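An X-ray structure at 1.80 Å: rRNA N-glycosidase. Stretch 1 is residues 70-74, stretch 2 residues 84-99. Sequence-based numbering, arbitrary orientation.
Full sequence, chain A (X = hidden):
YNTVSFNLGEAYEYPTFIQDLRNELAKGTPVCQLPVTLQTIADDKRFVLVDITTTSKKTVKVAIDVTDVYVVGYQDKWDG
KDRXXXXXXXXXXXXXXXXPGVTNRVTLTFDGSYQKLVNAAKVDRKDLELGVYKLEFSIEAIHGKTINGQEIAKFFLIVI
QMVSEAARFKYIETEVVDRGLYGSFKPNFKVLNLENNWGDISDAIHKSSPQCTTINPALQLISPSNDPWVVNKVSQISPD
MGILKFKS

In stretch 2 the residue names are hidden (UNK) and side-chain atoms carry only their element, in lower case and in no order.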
# COMPACT_ATOMS: atom_id res chain seq x y z
N TYR A 70 -3.21 1.03 5.44
CA TYR A 70 -3.95 -0.15 4.97
C TYR A 70 -5.00 0.25 3.94
O TYR A 70 -5.74 1.21 4.15
CB TYR A 70 -4.72 -0.83 6.11
CG TYR A 70 -3.91 -1.63 7.11
CD1 TYR A 70 -4.57 -2.43 8.06
CD2 TYR A 70 -2.52 -1.59 7.13
CE1 TYR A 70 -3.86 -3.16 9.00
CE2 TYR A 70 -1.80 -2.32 8.08
CZ TYR A 70 -2.47 -3.10 9.01
OH TYR A 70 -1.78 -3.82 9.95
N VAL A 71 -5.07 -0.48 2.84
CA VAL A 71 -6.10 -0.22 1.84
C VAL A 71 -7.34 -0.88 2.45
O VAL A 71 -7.27 -2.01 2.92
CB VAL A 71 -5.77 -0.88 0.48
CG1 VAL A 71 -7.01 -0.93 -0.41
CG2 VAL A 71 -4.66 -0.09 -0.22
N VAL A 72 -8.47 -0.17 2.48
CA VAL A 72 -9.68 -0.72 3.07
C VAL A 72 -10.78 -1.02 2.04
O VAL A 72 -11.73 -1.74 2.33
CB VAL A 72 -10.26 0.21 4.17
CG1 VAL A 72 -9.28 0.33 5.32
CG2 VAL A 72 -10.56 1.58 3.59
N GLY A 73 -10.63 -0.46 0.84
CA GLY A 73 -11.62 -0.69 -0.20
C GLY A 73 -11.44 0.28 -1.34
O GLY A 73 -10.47 1.03 -1.38
N TYR A 74 -12.37 0.26 -2.29
CA TYR A 74 -12.30 1.16 -3.43
C TYR A 74 -13.68 1.42 -4.00
O TYR A 74 -14.65 0.75 -3.64
CB TYR A 74 -11.41 0.57 -4.53
CG TYR A 74 -11.92 -0.74 -5.10
CD1 TYR A 74 -11.57 -1.96 -4.51
CD2 TYR A 74 -12.78 -0.76 -6.20
CE1 TYR A 74 -12.07 -3.16 -5.01
CE2 TYR A 74 -13.28 -1.96 -6.71
CZ TYR A 74 -12.92 -3.16 -6.11
OH TYR A 74 -13.42 -4.35 -6.60
N UNK A 84 -19.28 0.77 -4.16
CA UNK A 84 -18.28 0.73 -3.11
C UNK A 84 -17.97 -0.72 -2.78
O UNK A 84 -18.88 -1.52 -2.55
c UNK A 84 -18.79 1.45 -1.86
N UNK A 85 -16.69 -1.06 -2.78
CA UNK A 85 -16.28 -2.42 -2.49
C UNK A 85 -15.33 -2.38 -1.30
O UNK A 85 -14.30 -1.71 -1.33
c UNK A 85 -15.55 -3.04 -3.71
c UNK A 85 -15.13 -4.48 -3.40
c UNK A 85 -16.47 -2.99 -4.92
N UNK A 86 -15.70 -3.09 -0.23
CA UNK A 86 -14.88 -3.10 0.97
C UNK A 86 -14.34 -4.48 1.32
O UNK A 86 -15.00 -5.49 1.11
c UNK A 86 -15.24 -0.15 2.39
c UNK A 86 -15.68 -2.61 2.18
c UNK A 86 -17.44 -0.87 1.76
c UNK A 86 -16.13 -1.18 2.10
c UNK A 86 -17.86 0.46 1.71
c UNK A 86 -16.97 1.49 2.01
c UNK A 86 -15.65 1.18 2.35
N UNK A 87 -13.13 -4.50 1.87
CA UNK A 87 -12.53 -5.74 2.32
C UNK A 87 -13.25 -6.06 3.63
O UNK A 87 -13.84 -5.17 4.25
c UNK A 87 -10.15 -5.45 1.34
c UNK A 87 -11.03 -5.54 2.58
c UNK A 87 -8.83 -4.78 1.68
c UNK A 87 -9.93 -6.86 0.79
N UNK A 88 -13.22 -7.32 4.05
CA UNK A 88 -13.87 -7.69 5.30
C UNK A 88 -12.98 -7.26 6.45
O UNK A 88 -11.77 -7.06 6.28
c UNK A 88 -14.95 -9.66 6.52
o UNK A 88 -14.72 -10.78 7.01
o UNK A 88 -15.84 -8.90 6.95
c UNK A 88 -14.10 -9.21 5.33
N UNK A 89 -13.58 -7.07 7.62
CA UNK A 89 -12.84 -6.69 8.82
C UNK A 89 -12.17 -5.31 8.82
O UNK A 89 -11.16 -5.12 9.51
c UNK A 89 -11.78 -7.75 9.13
c UNK A 89 -12.28 -9.18 9.07
c UNK A 89 -13.87 -10.89 9.98
c UNK A 89 -13.43 -9.43 10.03
n UNK A 89 -15.05 -11.15 10.86
N UNK A 90 -12.70 -4.36 8.06
CA UNK A 90 -12.12 -3.02 8.05
C UNK A 90 -12.79 -2.21 9.17
O UNK A 90 -13.83 -2.61 9.69
c UNK A 90 -11.56 -3.05 5.60
c UNK A 90 -13.81 -2.24 6.35
c UNK A 90 -12.33 -2.31 6.69
N UNK A 91 -12.18 -1.08 9.56
CA UNK A 91 -12.77 -0.26 10.63
C UNK A 91 -14.22 0.12 10.32
O UNK A 91 -14.57 0.36 9.17
c UNK A 91 -10.91 -0.50 9.10
c UNK A 91 -10.53 0.40 10.25
c UNK A 91 -11.86 0.96 10.68
N UNK A 92 -15.05 0.19 11.36
CA UNK A 92 -16.44 0.57 11.15
C UNK A 92 -16.52 1.95 10.51
O UNK A 92 -17.40 2.22 9.70
c UNK A 92 -17.22 0.59 12.49
o UNK A 92 -17.18 -0.72 13.08
c UNK A 92 -18.67 0.99 12.26
N UNK A 93 -15.58 2.83 10.87
CA UNK A 93 -15.57 4.17 10.31
C UNK A 93 -15.40 4.13 8.78
O UNK A 93 -15.83 5.05 8.08
c UNK A 93 -14.44 5.04 10.93
c UNK A 93 -14.50 6.45 10.37
c UNK A 93 -13.08 4.41 10.67
N UNK A 94 -14.77 3.08 8.28
CA UNK A 94 -14.55 2.94 6.84
C UNK A 94 -15.87 2.69 6.10
O UNK A 94 -16.20 3.40 5.14
c UNK A 94 -13.58 1.79 6.56
N UNK A 95 -16.62 1.69 6.54
CA UNK A 95 -17.88 1.38 5.88
C UNK A 95 -18.95 2.43 6.19
O UNK A 95 -19.89 2.60 5.42
o UNK A 95 -18.29 -0.18 7.71
c UNK A 95 -17.56 -1.10 5.60
c UNK A 95 -18.39 -0.02 6.29
N UNK A 96 -18.79 3.15 7.29
CA UNK A 96 -19.77 4.17 7.66
C UNK A 96 -19.55 5.53 7.00
O UNK A 96 -20.51 6.20 6.64
o UNK A 96 -20.24 3.21 9.85
c UNK A 96 -19.79 4.38 9.18
N UNK A 97 -18.29 5.93 6.82
CA UNK A 97 -18.01 7.24 6.25
C UNK A 97 -17.45 7.35 4.83
O UNK A 97 -17.55 8.42 4.22
c UNK A 97 -17.11 8.03 7.21
c UNK A 97 -16.94 9.30 9.37
n UNK A 97 -18.76 9.21 11.06
c UNK A 97 -17.75 10.07 10.39
c UNK A 97 -17.85 8.52 8.44
N UNK A 98 -16.86 6.28 4.31
CA UNK A 98 -16.32 6.35 2.96
C UNK A 98 -17.39 6.27 1.89
O UNK A 98 -18.43 5.63 2.08
c UNK A 98 -13.92 5.42 3.34
c UNK A 98 -13.23 6.60 2.65
c UNK A 98 -15.31 5.22 2.72
c UNK A 98 -13.10 4.15 3.21
N UNK A 99 -17.14 6.94 0.76
CA UNK A 99 -18.05 6.93 -0.38
C UNK A 99 -19.49 7.18 0.04
O UNK A 99 -20.38 6.37 -0.23
c UNK A 99 -15.53 6.03 -1.79
c UNK A 99 -17.92 5.59 -1.10
c UNK A 99 -13.83 4.32 -1.63
c UNK A 99 -14.78 3.43 -1.13
c UNK A 99 -16.10 3.85 -0.96
c UNK A 99 -14.21 5.62 -1.96
c UNK A 99 -16.49 5.15 -1.29

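Position 84 carries a single carbon, pointing away from stretch 1: Ala-84, small and apolar in a buried strand. Its CA lies 3.7 Å from Tyr-74 O. At position 85 one carbon bears two more, a beta-branched trio suited to a strand. Its CB sits over one face of the Tyr-74 ring, 3.8 Å from the centroid, a CH-pi contact, and the residue is Val-85. The aliphatic group gives the aromatic face a compact, nonpolar cover.

Position 86 has one carbon followed by a six-carbon ring without a hydroxyl, hence Phe-86, an apolar ring fit for a buried site. It pairs with Gly-73, the two CA atoms only 4.2 Å apart. An ideal CB on the glycine would fall 2.4 Å from Val-85 O, a clash, and 3.0 Å from Phe-86 CD2, so the bare CA permits this close approach. At position 87 four carbons fork at the second: Leu-87, apolar and buried. Pointing toward stretch 1, it places CD1 3.4 Å from Val-71 O.

Position 88 shows two carbons, the second with two oxygens, and touches nothing on stretch 1; it is Asp-88, whose carboxylate suits a partly exposed site. Position 89 has four carbons in a row ending in nitrogen: Lys-89, exposed, with NZ 3.9 Å from Asp-88 OD2 in a long salt bridge. Three carbons, branched at the first, return toward stretch 1 at position 90. This is Val-90, an apolar branched group against Val-72, with CG1 3.8 Å from Val-72 CB.

At position 91 three carbons close onto the backbone nitrogen, identifying Pro-91, with CD 4.2 Å from Val-72 CG1. Its nitrogen has no hydrogen to donate, which costs nothing at the N-cap, where the helix does not need that NH. Position 92 has one carbon bearing an oxygen and a carbon: Thr-92, its hydroxyl suited to an exposed site. Position 93, a carbon carrying two others, is Val-93, partly exposed and remote from stretch 1. The lone carbon at position 94 is Ala-94, its small CB 4.2 Å from Val-72 CG2.

Position 95 repeats the carbon with one oxygen and one carbon, giving Thr-95; position 96, one carbon then oxygen, is Ser-96. Both are out of reach of stretch 1, but Thr-95 OG1 and Ser-96 OG lie 3.2 and 3.0 Å from Thr-92 O. Position 97 has four carbons in line and a terminal nitrogen: Lys-97, suited to an exposed site. Four carbons forked at the second mark position 98 as Leu-98, buried just past the helix, with CD1 3.6 Å from Val-72 CG2. Position 99, one carbon and a six-carbon ring, is Phe-99, also buried; CE1 approaches Tyr-74 C to 3.7 Å.

The contact joins antiparallel strand pairing to hydrophobic packing. Tyr-74 N donates to Val-85 O and Val-85 N to Tyr-74 O, each at 2.9 Å, while Leu-87 N reaches Val-72 O at 3.1 Å. Val-90, Pro-91, Ala-94 and Leu-98 gather around Val-72, which therefore links the sheet to the helical segment.

Stretch 2 84-99: AVFLDKVPTVATSKLF
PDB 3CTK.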